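Local coordinates for aclacinomycin oxidoreductase (AknOx) (Streptomyces galilaeus, PDB 2IPI), which oxidises the terminal sugar of aclacinomycin N, giving aclacinomycin A and then aclacinomycin Y, with bicovalently bound FAD and oxygen, at residues Val180-Val185 with Arg192-Thr197; Phe121-Gly126 with Tyr225-Pro230; Ala377-Arg382 with Arg446-Thr451; Arg369-Ala374 with Asp417-Val422. One frame throughout, in Å; residues are numbered along the deposited sequence. Where two conformers were deposited one is given.

Interaction 1. Residues Val180-Val185 with Arg192-Thr197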
# COMPACT_ATOMS: atom_id res chain seq x y z
N VAL A 180 -14.43 3.74 -12.05
CA VAL A 180 -14.43 4.57 -10.85
C VAL A 180 -15.38 5.75 -11.00
O VAL A 180 -15.42 6.38 -12.05
CB VAL A 180 -12.97 5.03 -10.57
CG1 VAL A 180 -12.49 5.93 -11.70
CG2 VAL A 180 -12.86 5.73 -9.23
N GLU A 181 -16.12 6.00 -9.93
CA GLU A 181 -16.98 7.16 -9.77
C GLU A 181 -16.25 8.19 -8.92
O GLU A 181 -15.82 7.87 -7.82
CB GLU A 181 -18.32 6.78 -9.11
CG GLU A 181 -19.33 6.17 -10.04
CD GLU A 181 -20.18 5.06 -9.46
OE1 GLU A 181 -20.68 5.07 -8.32
OE2 GLU A 181 -20.35 4.10 -10.23
N VAL A 182 -16.08 9.39 -9.45
CA VAL A 182 -15.24 10.44 -8.88
C VAL A 182 -15.96 11.78 -8.81
O VAL A 182 -16.83 12.07 -9.65
CB VAL A 182 -13.97 10.64 -9.73
CG1 VAL A 182 -12.88 11.32 -8.90
CG2 VAL A 182 -13.46 9.31 -10.27
N VAL A 183 -15.61 12.60 -7.83
CA VAL A 183 -16.05 13.99 -7.86
C VAL A 183 -14.82 14.83 -8.21
O VAL A 183 -13.82 14.84 -7.49
CB VAL A 183 -16.70 14.46 -6.56
CG1 VAL A 183 -16.95 15.96 -6.55
CG2 VAL A 183 -18.04 13.74 -6.33
N VAL A 184 -14.92 15.51 -9.35
CA VAL A 184 -13.92 16.40 -9.92
C VAL A 184 -14.41 17.84 -9.99
O VAL A 184 -15.60 18.11 -9.77
CB VAL A 184 -13.56 15.89 -11.32
CG1 VAL A 184 -12.90 14.51 -11.24
CG2 VAL A 184 -14.77 15.81 -12.22
N VAL A 185 -13.51 18.79 -10.25
CA VAL A 185 -13.89 20.21 -10.31
C VAL A 185 -13.46 20.78 -11.67
O VAL A 185 -12.35 20.52 -12.13
CB VAL A 185 -13.29 21.04 -9.17
CG1 VAL A 185 -13.53 22.53 -9.40
CG2 VAL A 185 -13.87 20.61 -7.82
N ARG A 192 -18.40 18.28 -9.96
CA ARG A 192 -19.23 17.42 -10.79
C ARG A 192 -18.97 15.94 -10.53
O ARG A 192 -17.87 15.50 -10.26
CB ARG A 192 -19.01 17.70 -12.29
CG ARG A 192 -17.81 18.57 -12.64
CD ARG A 192 -18.13 19.66 -13.63
NE ARG A 192 -19.45 20.27 -13.50
CZ ARG A 192 -20.27 20.53 -14.51
NH1 ARG A 192 -19.91 20.24 -15.76
NH2 ARG A 192 -21.46 21.08 -14.30
N LYS A 193 -20.02 15.12 -10.65
CA LYS A 193 -19.76 13.68 -10.53
C LYS A 193 -19.62 13.03 -11.89
O LYS A 193 -20.43 13.26 -12.82
CB LYS A 193 -20.87 13.08 -9.67
CG LYS A 193 -20.63 11.61 -9.34
CD LYS A 193 -21.99 10.93 -9.10
CE LYS A 193 -23.12 11.91 -9.40
NZ LYS A 193 -23.42 12.03 -10.86
N VAL A 194 -18.58 12.21 -12.05
CA VAL A 194 -18.19 11.61 -13.31
C VAL A 194 -17.91 10.11 -13.13
O VAL A 194 -17.49 9.67 -12.06
CB VAL A 194 -16.92 12.21 -13.94
CG1 VAL A 194 -16.97 13.73 -13.94
CG2 VAL A 194 -15.68 11.72 -13.21
N VAL A 195 -18.16 9.37 -14.22
CA VAL A 195 -17.85 7.94 -14.22
C VAL A 195 -16.78 7.66 -15.26
O VAL A 195 -16.83 8.10 -16.41
CB VAL A 195 -19.11 7.08 -14.44
CG1 VAL A 195 -18.78 5.66 -14.87
CG2 VAL A 195 -19.93 7.06 -13.16
N ALA A 196 -15.81 6.86 -14.83
CA ALA A 196 -14.67 6.53 -15.67
C ALA A 196 -14.45 5.03 -15.67
O ALA A 196 -14.31 4.43 -14.61
CB ALA A 196 -13.46 7.29 -15.16
N THR A 197 -14.45 4.47 -16.87
CA THR A 197 -14.44 3.00 -17.00
C THR A 197 -13.23 2.57 -17.81
O THR A 197 -12.55 3.40 -18.41
CB THR A 197 -15.79 2.57 -17.64
OG1 THR A 197 -16.24 1.32 -17.12
CG2 THR A 197 -15.60 2.37 -19.13

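Interaction 2. Residues Phe121-Gly126 with Tyr225-Pro230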
# COMPACT_ATOMS: atom_id res chain seq x y z
N PHE A 121 -18.71 -5.41 -9.35
CA PHE A 121 -18.90 -5.34 -7.91
C PHE A 121 -18.67 -3.94 -7.33
O PHE A 121 -17.56 -3.41 -7.50
CB PHE A 121 -17.91 -6.31 -7.27
CG PHE A 121 -18.22 -7.79 -7.38
CD1 PHE A 121 -17.69 -8.52 -8.43
CD2 PHE A 121 -19.03 -8.43 -6.46
CE1 PHE A 121 -17.92 -9.88 -8.58
CE2 PHE A 121 -19.26 -9.80 -6.60
CZ PHE A 121 -18.71 -10.51 -7.65
N ALA A 122 -19.69 -3.43 -6.64
CA ALA A 122 -19.77 -2.17 -5.93
C ALA A 122 -18.97 -2.12 -4.63
O ALA A 122 -19.14 -2.93 -3.72
CB ALA A 122 -21.21 -1.76 -5.68
N VAL A 123 -18.03 -1.18 -4.49
CA VAL A 123 -17.35 -1.01 -3.20
C VAL A 123 -17.15 0.48 -2.91
O VAL A 123 -16.52 1.21 -3.68
CB VAL A 123 -16.01 -1.74 -3.08
CG1 VAL A 123 -16.07 -3.19 -3.52
CG2 VAL A 123 -14.89 -1.05 -3.87
N GLU A 124 -17.66 0.97 -1.77
CA GLU A 124 -17.50 2.41 -1.47
C GLU A 124 -16.20 2.65 -0.73
O GLU A 124 -15.70 1.76 -0.05
CB GLU A 124 -18.71 2.91 -0.70
CG GLU A 124 -19.91 3.16 -1.61
CD GLU A 124 -21.19 3.42 -0.85
OE1 GLU A 124 -21.20 3.78 0.34
OE2 GLU A 124 -22.28 3.31 -1.46
N PRO A 125 -15.61 3.84 -0.85
CA PRO A 125 -14.28 4.08 -0.31
C PRO A 125 -14.19 3.97 1.21
O PRO A 125 -13.08 3.77 1.71
CB PRO A 125 -13.97 5.53 -0.71
CG PRO A 125 -15.34 6.14 -0.86
CD PRO A 125 -16.16 5.05 -1.49
N GLY A 126 -15.30 4.09 1.93
CA GLY A 126 -15.30 4.15 3.38
C GLY A 126 -15.14 2.75 3.97
O GLY A 126 -14.74 2.56 5.11
N TYR A 225 -15.94 2.45 -6.33
CA TYR A 225 -15.06 1.71 -7.20
C TYR A 225 -15.78 0.48 -7.76
O TYR A 225 -16.60 -0.02 -6.98
CB TYR A 225 -13.83 1.18 -6.46
CG TYR A 225 -12.80 2.13 -5.94
CD1 TYR A 225 -12.86 2.68 -4.67
CD2 TYR A 225 -11.72 2.48 -6.76
CE1 TYR A 225 -11.89 3.56 -4.22
CE2 TYR A 225 -10.75 3.36 -6.30
CZ TYR A 225 -10.84 3.89 -5.04
OH TYR A 225 -9.85 4.76 -4.61
N TRP A 226 -15.46 0.06 -8.95
CA TRP A 226 -16.01 -1.11 -9.62
C TRP A 226 -14.95 -2.14 -9.95
O TRP A 226 -13.94 -1.79 -10.56
CB TRP A 226 -16.85 -0.73 -10.87
CG TRP A 226 -18.10 0.04 -10.53
CD1 TRP A 226 -18.15 1.40 -10.38
CD2 TRP A 226 -19.44 -0.42 -10.30
NE1 TRP A 226 -19.43 1.80 -10.07
CE2 TRP A 226 -20.25 0.70 -10.01
CE3 TRP A 226 -20.06 -1.67 -10.28
CZ2 TRP A 226 -21.61 0.63 -9.73
CZ3 TRP A 226 -21.41 -1.75 -10.00
CH2 TRP A 226 -22.19 -0.62 -9.72
N PHE A 227 -15.17 -3.39 -9.54
CA PHE A 227 -14.21 -4.45 -9.84
C PHE A 227 -14.77 -5.58 -10.69
O PHE A 227 -15.88 -6.05 -10.47
CB PHE A 227 -13.68 -5.09 -8.53
CG PHE A 227 -12.87 -4.04 -7.77
CD1 PHE A 227 -13.46 -3.29 -6.78
CD2 PHE A 227 -11.53 -3.85 -8.10
CE1 PHE A 227 -12.75 -2.29 -6.12
CE2 PHE A 227 -10.82 -2.86 -7.43
CZ PHE A 227 -11.42 -2.11 -6.45
N ARG A 228 -13.93 -6.01 -11.62
CA ARG A 228 -14.12 -7.16 -12.47
C ARG A 228 -12.80 -7.54 -13.11
O ARG A 228 -12.12 -6.67 -13.66
CB ARG A 228 -15.16 -6.85 -13.55
CG ARG A 228 -15.91 -8.05 -14.07
CD ARG A 228 -15.64 -8.28 -15.55
NE ARG A 228 -16.37 -7.33 -16.38
CZ ARG A 228 -15.94 -6.15 -16.81
NH1 ARG A 228 -14.73 -5.72 -16.48
NH2 ARG A 228 -16.72 -5.39 -17.57
N THR A 229 -12.45 -8.82 -13.04
CA THR A 229 -11.25 -9.27 -13.74
C THR A 229 -11.39 -9.04 -15.24
O THR A 229 -12.36 -9.52 -15.82
CB THR A 229 -10.97 -10.76 -13.45
OG1 THR A 229 -10.86 -10.92 -12.03
CG2 THR A 229 -9.65 -11.17 -14.08
N PRO A 230 -10.46 -8.33 -15.86
CA PRO A 230 -10.52 -8.11 -17.32
C PRO A 230 -10.69 -9.42 -18.07
O PRO A 230 -11.44 -9.51 -19.05
CB PRO A 230 -9.19 -7.44 -17.63
CG PRO A 230 -8.89 -6.69 -16.35
CD PRO A 230 -9.30 -7.65 -15.26

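Interaction 3. Residues Ala377-Arg382 with Arg446-Thr451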
# COMPACT_ATOMS: atom_id res chain seq x y z
N ALA A 377 23.56 -5.90 2.50
CA ALA A 377 23.25 -6.88 3.53
C ALA A 377 23.96 -6.55 4.84
O ALA A 377 23.40 -6.74 5.92
CB ALA A 377 23.63 -8.27 3.06
N ALA A 378 25.17 -6.03 4.69
CA ALA A 378 26.03 -5.73 5.83
C ALA A 378 25.60 -4.46 6.54
O ALA A 378 25.74 -4.38 7.77
CB ALA A 378 27.48 -5.65 5.40
N THR A 379 25.12 -3.49 5.78
CA THR A 379 24.52 -2.25 6.27
C THR A 379 23.32 -2.60 7.15
O THR A 379 23.14 -2.08 8.25
CB THR A 379 24.06 -1.34 5.12
OG1 THR A 379 25.20 -0.81 4.42
CG2 THR A 379 23.28 -0.14 5.63
N LEU A 380 22.52 -3.51 6.62
CA LEU A 380 21.36 -4.08 7.27
C LEU A 380 21.74 -4.67 8.63
O LEU A 380 21.23 -4.24 9.67
CB LEU A 380 20.72 -5.16 6.39
CG LEU A 380 19.29 -4.94 5.90
CD1 LEU A 380 18.85 -3.50 6.09
CD2 LEU A 380 19.16 -5.34 4.44
N TYR A 381 22.64 -5.64 8.63
CA TYR A 381 23.01 -6.28 9.89
C TYR A 381 23.52 -5.27 10.91
O TYR A 381 23.06 -5.28 12.06
CB TYR A 381 24.05 -7.39 9.67
CG TYR A 381 24.38 -8.14 10.94
CD1 TYR A 381 23.61 -9.23 11.31
CD2 TYR A 381 25.44 -7.79 11.77
CE1 TYR A 381 23.88 -9.94 12.46
CE2 TYR A 381 25.73 -8.50 12.92
CZ TYR A 381 24.94 -9.58 13.27
OH TYR A 381 25.20 -10.30 14.41
N ARG A 382 24.47 -4.41 10.56
CA ARG A 382 25.03 -3.52 11.58
C ARG A 382 23.98 -2.61 12.21
O ARG A 382 23.93 -2.38 13.42
CB ARG A 382 26.14 -2.65 10.99
CG ARG A 382 27.12 -2.08 12.01
CD ARG A 382 28.05 -1.09 11.30
NE ARG A 382 28.31 -1.51 9.91
CZ ARG A 382 28.05 -0.79 8.84
NH1 ARG A 382 27.51 0.41 8.97
NH2 ARG A 382 28.29 -1.20 7.61
N ARG A 446 19.52 5.77 3.64
CA ARG A 446 20.55 6.44 2.84
C ARG A 446 21.78 5.55 2.67
O ARG A 446 22.46 5.51 1.65
CB ARG A 446 20.95 7.77 3.48
N GLU A 447 22.08 4.81 3.73
CA GLU A 447 23.27 3.95 3.70
C GLU A 447 23.07 2.75 2.80
O GLU A 447 23.99 2.39 2.06
CB GLU A 447 23.58 3.54 5.14
CG GLU A 447 25.06 3.33 5.44
CD GLU A 447 25.20 2.66 6.80
OE1 GLU A 447 25.18 3.40 7.80
OE2 GLU A 447 25.31 1.42 6.81
N ILE A 448 21.91 2.07 2.80
CA ILE A 448 21.89 1.00 1.80
C ILE A 448 21.63 1.56 0.40
O ILE A 448 21.81 0.83 -0.58
CB ILE A 448 20.90 -0.14 2.07
CG1 ILE A 448 19.74 -0.17 1.07
CG2 ILE A 448 20.41 -0.17 3.51
CD1 ILE A 448 18.41 -0.14 1.78
N PHE A 449 21.22 2.81 0.23
CA PHE A 449 21.02 3.27 -1.15
C PHE A 449 22.05 4.35 -1.51
O PHE A 449 21.90 5.06 -2.50
CB PHE A 449 19.59 3.78 -1.37
CG PHE A 449 18.61 2.62 -1.41
CD1 PHE A 449 18.74 1.64 -2.37
CD2 PHE A 449 17.58 2.53 -0.48
CE1 PHE A 449 17.86 0.57 -2.44
CE2 PHE A 449 16.69 1.47 -0.53
CZ PHE A 449 16.85 0.51 -1.50
N ALA A 450 23.05 4.38 -0.65
CA ALA A 450 24.17 5.31 -0.66
C ALA A 450 24.87 5.38 -2.01
O ALA A 450 25.35 6.46 -2.38
CB ALA A 450 25.16 4.92 0.43
N THR A 451 24.99 4.28 -2.76
CA THR A 451 25.73 4.40 -4.01
C THR A 451 24.98 5.19 -5.06
O THR A 451 25.47 5.51 -6.15
CB THR A 451 26.08 3.02 -4.59
OG1 THR A 451 27.12 3.23 -5.56
CG2 THR A 451 24.90 2.39 -5.28
O HOH W 1 25.15 -0.15 2.11

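Interaction 4. Residues Arg369-Ala374 with Asp417-Val422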
# COMPACT_ATOMS: atom_id res chain seq x y z
N ARG A 369 14.85 -5.03 -8.02
CA ARG A 369 14.87 -5.81 -9.25
C ARG A 369 15.80 -7.01 -9.13
O ARG A 369 15.60 -8.03 -9.81
CB ARG A 369 15.31 -4.99 -10.45
CG ARG A 369 14.19 -4.26 -11.17
CD ARG A 369 14.78 -3.55 -12.40
NE ARG A 369 14.53 -4.33 -13.61
CZ ARG A 369 15.41 -4.48 -14.61
NH1 ARG A 369 16.68 -3.94 -14.56
NH2 ARG A 369 15.03 -5.22 -15.65
N LYS A 370 16.80 -6.86 -8.27
CA LYS A 370 17.78 -7.89 -7.96
C LYS A 370 18.10 -7.86 -6.47
O LYS A 370 17.86 -6.85 -5.81
CB LYS A 370 19.05 -7.69 -8.77
CG LYS A 370 18.92 -7.91 -10.26
CD LYS A 370 19.86 -7.02 -11.08
CE LYS A 370 21.09 -7.71 -11.64
NZ LYS A 370 21.14 -7.88 -13.12
N PRO A 371 18.63 -8.95 -5.91
CA PRO A 371 18.82 -9.01 -4.45
C PRO A 371 19.73 -7.90 -3.92
O PRO A 371 20.42 -7.26 -4.71
CB PRO A 371 19.52 -10.36 -4.28
CG PRO A 371 19.13 -11.16 -5.47
CD PRO A 371 19.10 -10.16 -6.59
N TRP A 372 19.75 -7.67 -2.61
CA TRP A 372 20.69 -6.73 -2.01
C TRP A 372 22.13 -7.11 -2.37
O TRP A 372 22.37 -8.26 -2.78
CB TRP A 372 20.56 -6.75 -0.50
CG TRP A 372 19.26 -6.39 0.14
CD1 TRP A 372 18.44 -7.21 0.86
CD2 TRP A 372 18.62 -5.12 0.11
NE1 TRP A 372 17.33 -6.51 1.28
CE2 TRP A 372 17.42 -5.23 0.84
CE3 TRP A 372 18.97 -3.89 -0.47
CZ2 TRP A 372 16.55 -4.15 1.01
CZ3 TRP A 372 18.10 -2.84 -0.30
CH2 TRP A 372 16.92 -2.96 0.43
N THR A 373 23.08 -6.20 -2.23
CA THR A 373 24.48 -6.54 -2.45
C THR A 373 25.10 -7.13 -1.19
O THR A 373 24.46 -7.12 -0.14
CB THR A 373 25.29 -5.30 -2.89
OG1 THR A 373 26.67 -5.67 -2.94
CG2 THR A 373 25.23 -4.14 -1.91
N ALA A 374 26.34 -7.59 -1.29
CA ALA A 374 27.13 -7.97 -0.12
C ALA A 374 27.14 -6.83 0.91
O ALA A 374 26.94 -7.02 2.10
CB ALA A 374 28.56 -8.33 -0.49
N ASP A 417 8.54 -5.29 -12.76
CA ASP A 417 9.60 -6.30 -12.97
C ASP A 417 10.51 -6.30 -11.73
O ASP A 417 11.73 -6.24 -11.86
CB ASP A 417 10.38 -6.07 -14.25
CG ASP A 417 11.47 -7.05 -14.59
OD1 ASP A 417 12.60 -6.63 -14.90
OD2 ASP A 417 11.26 -8.29 -14.56
N SER A 418 9.85 -6.37 -10.58
CA SER A 418 10.50 -6.47 -9.29
C SER A 418 10.21 -7.84 -8.65
O SER A 418 9.17 -8.45 -8.92
CB SER A 418 10.08 -5.34 -8.35
OG SER A 418 10.59 -4.10 -8.83
N ILE A 419 11.14 -8.30 -7.81
CA ILE A 419 11.07 -9.63 -7.22
C ILE A 419 10.75 -9.56 -5.74
O ILE A 419 10.24 -10.53 -5.16
CB ILE A 419 12.39 -10.40 -7.41
CG1 ILE A 419 13.54 -9.90 -6.54
CG2 ILE A 419 12.81 -10.43 -8.87
CD1 ILE A 419 14.90 -10.47 -6.93
N ILE A 420 11.06 -8.43 -5.11
CA ILE A 420 10.83 -8.19 -3.70
C ILE A 420 10.51 -6.74 -3.40
O ILE A 420 11.07 -5.84 -4.03
CB ILE A 420 12.07 -8.60 -2.88
CG1 ILE A 420 12.41 -10.09 -2.95
CG2 ILE A 420 11.93 -8.19 -1.42
CD1 ILE A 420 13.89 -10.39 -2.79
N LYS A 421 9.63 -6.48 -2.44
CA LYS A 421 9.34 -5.12 -2.00
C LYS A 421 9.82 -4.92 -0.55
O LYS A 421 9.62 -5.82 0.27
CB LYS A 421 7.85 -4.86 -2.07
CG LYS A 421 7.45 -3.63 -2.88
CD LYS A 421 6.17 -3.08 -2.27
CE LYS A 421 5.00 -3.41 -3.19
NZ LYS A 421 4.22 -2.24 -3.63
N VAL A 422 10.38 -3.76 -0.24
CA VAL A 422 10.84 -3.55 1.15
C VAL A 422 10.18 -2.33 1.76
O VAL A 422 9.89 -1.34 1.08
CB VAL A 422 12.37 -3.46 1.27
CG1 VAL A 422 13.07 -4.26 0.18
CG2 VAL A 422 12.88 -2.04 1.24

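Interaction 1. Residues Val180-Val185 with Arg192-Thr197
Val180-Val185 and Arg192-Thr197 pair as the two antiparallel arms of a beta hairpin. The hairpin lies at one edge of the five-stranded sheet of the FAD-binding region, and strand 191-197 is the outermost strand there. Three hydrogen-bonded pairs, Val180 with Ala196, Val182 with Val194 and Val184 with Arg192, each exchange two backbone bonds. The shortest runs from Val180 N to Ala196 O, at 2.7 Å. Val182 N to Val194 O is close to straight, at 171°. At the non-hydrogen-bonded positions, CA of Glu181 also approaches Val194 O, at 3.4 Å.

One face carries Val180, Val182, Val184, Arg192, Val194 and Ala196. CG2 of Val184 meets CG1 of Val194 at 3.5 Å, a tight contact. These two side chains cross at about a right angle, and the pair is diagonal, not directly opposite. With Val194 CG1 anti to the carbonyl carbon (chi1 -47°), CG2 falls between the backbone N and the carbonyl carbon, 4.0 Å from Val182 CB. Farther along, Val180 CG1 touches Ala196 CB at 3.8 Å. Leu207 of helix 205-210 packs on Val194 and Ala196 from this face. At the turn end, Arg192 NE forms a salt bridge with Asp186.

The other face is more polar. Glu181 and Val195 lie side by side and point the same way, with Glu181 CG 3.3 Å from Val195 CG2. The carboxylate itself is taken up by Arg224 and Trp226 of the next strand.

Val182 approaches the bound FAD to about 6 Å at its side chain. Such an edge hairpin of regular antiparallel pairing belongs to the PCMH-type FAD-binding fold.

Interaction 2. Residues Phe121-Gly126 with Tyr225-Pro230
Phe121-Val123 and Tyr225-Phe227 are neighbouring antiparallel strands of the five-stranded sheet in the PCMH-type FAD-binding fold. They are far apart in sequence and lie side by side in the interior.

Backbone hydrogen bonds set the register. Phe121 N to Phe227 O and Phe227 N to Phe121 O are each 3.1 Å. Val123 and Tyr225 exchange two more, and the one from Tyr225 N to Val123 O is nearly straight, at 173°. Ala122 and Trp226 form the non-hydrogen-bonded pair between them. There the CA of Trp226 leans on Phe121 O, 3.5 Å away.

Apolar packing differs on the two faces. On the face of Phe121, Val123, Tyr225 and Phe227, the valine is the central piece. Its CG1 is anti to the carbonyl carbon (chi1 -48°), which leaves CG2 to reach two aromatic residues. Val123 CG2 touches Tyr225 CB at 3.6 Å. Phe121 turns its ring edge to Phe227 O and meets Trp140 edge-to-face. On the face of Ala122 and Trp226, Ala122 CB stands 4.3 Å above the indole plane, offset toward the rim.

Polar ends are satisfied by other parts of the domain. Tyr225 OH bonds to Gly155 O, and Trp226 NE1 to Glu181. Past the strand, Pro125 touches the bound FAD. The Tyr225 side chain comes to about 5 Å from the cofactor, so the pairing stands beside the FAD pocket.

The closest side-chain approach is Val123 CG2 to Phe227 CE1, at 3.3 Å. The methyl comes in at the ring edge, in plane, and the two side chains cross at about a right angle.

Interaction 3. Residues Ala377-Arg382 with Arg446-Thr451
Thr379 and Ile448 meet methyl to methyl where helix 374-385 passes the C-terminal end of helix 434-448. Their side chains cross at about a right angle, with CG2 of Thr379 3.6 Å from CG2 of Ile448. Thr379 CG2 stands anti to the backbone N, and this puts it toward the other helix. Leu380 CD1 lies more loosely against the same isoleucine methyl.

The hydroxyl branch of Thr379 points beside its own backbone N. A water donates to Glu447 O at 2.8 Å. Its link to Thr379 OG1 is doubtful, being too short in the model. A weak bond from this hydroxyl to Ala375 O is possible.

Glu447 is extended beyond CG and reaches across to Arg382. The two side chains cross at about a right angle, yet their guanidinium and carboxylate planes are only 19° apart. Arg382 NH1 forms a salt bridge with Glu447 OE2 at 3.2 Å. The hydrogen bond in it is weak, and the place of OE2 is less certain. The bridge lies at the solvent-facing margin, while the threonine and isoleucine are buried.

Phe449 is the first residue to leave helical geometry, and CG1 of Ile448 lies over the centre of its ring. Helix 262-278 packs on Leu380 and Tyr381. Trp372, in the loop before helix 374-385, touches both Leu380 and Ile448, so the two helices meet next to that loop.

Interaction 4. Residues Arg369-Ala374 with Asp417-Val422
Arg369 grips Asp417 side-on, with two nitrogens on one carboxylate oxygen. NH2 of Arg369 lies 2.9 Å from Asp417 OD1, and NE lies 3.3 Å from the same atom. The oxygen sits at the edge of the guanidinium, near its plane. The carboxylate is turned 57° against that plane. NH2 comes in nearly along the C-O axis, while NE meets OD1 from 32° out of the carboxylate plane. Two conformers of Arg369 were deposited, and the one described makes this salt bridge. NH1 has a weak bond to Asp459 O.

Arg369 CG also lies against Asp417 O, at 3.2 Å. Ser418 OG bonds to Glu463. Farther in, Ile419 packs its CG2 and CD1 beside Arg369 O, and its CD1 meets Pro371 CD at 4.2 Å. Deepest, Trp372 and Val422 reach toward each other tip to tip, CZ2 to CG1 at 3.6 Å.

The Val422 side chain is about 6 Å from that of the catalytic Tyr397, which places this end close to the active site. The loop leaves strand 360-368, skirts the start of strand 420-428, and enters helix 374-385 with Thr373 as N-cap. Leu396 of strand 391-398 and Ile269 of helix 262-278 pack on Trp372.

From the N terminus, strand 120-123 comes first and waits about a hundred residues for its partner. Within that long loop, interaction 1 closes its short hairpin. Interaction 2 then closes around it when strand 221-227 is reached. That strand also lies beside 177-185, so both contacts share one sheet, and Glu181 and Trp226 join them directly. The later pair belongs to the other side of the chain's centre. There 369-374 is closed by 417-422, and 377-382, opened inside that loop, is closed only by 446-451. Interactions 3 and 4 therefore cross. Trp372 joins the two contacts. This links the seven-stranded sheet to the two helices.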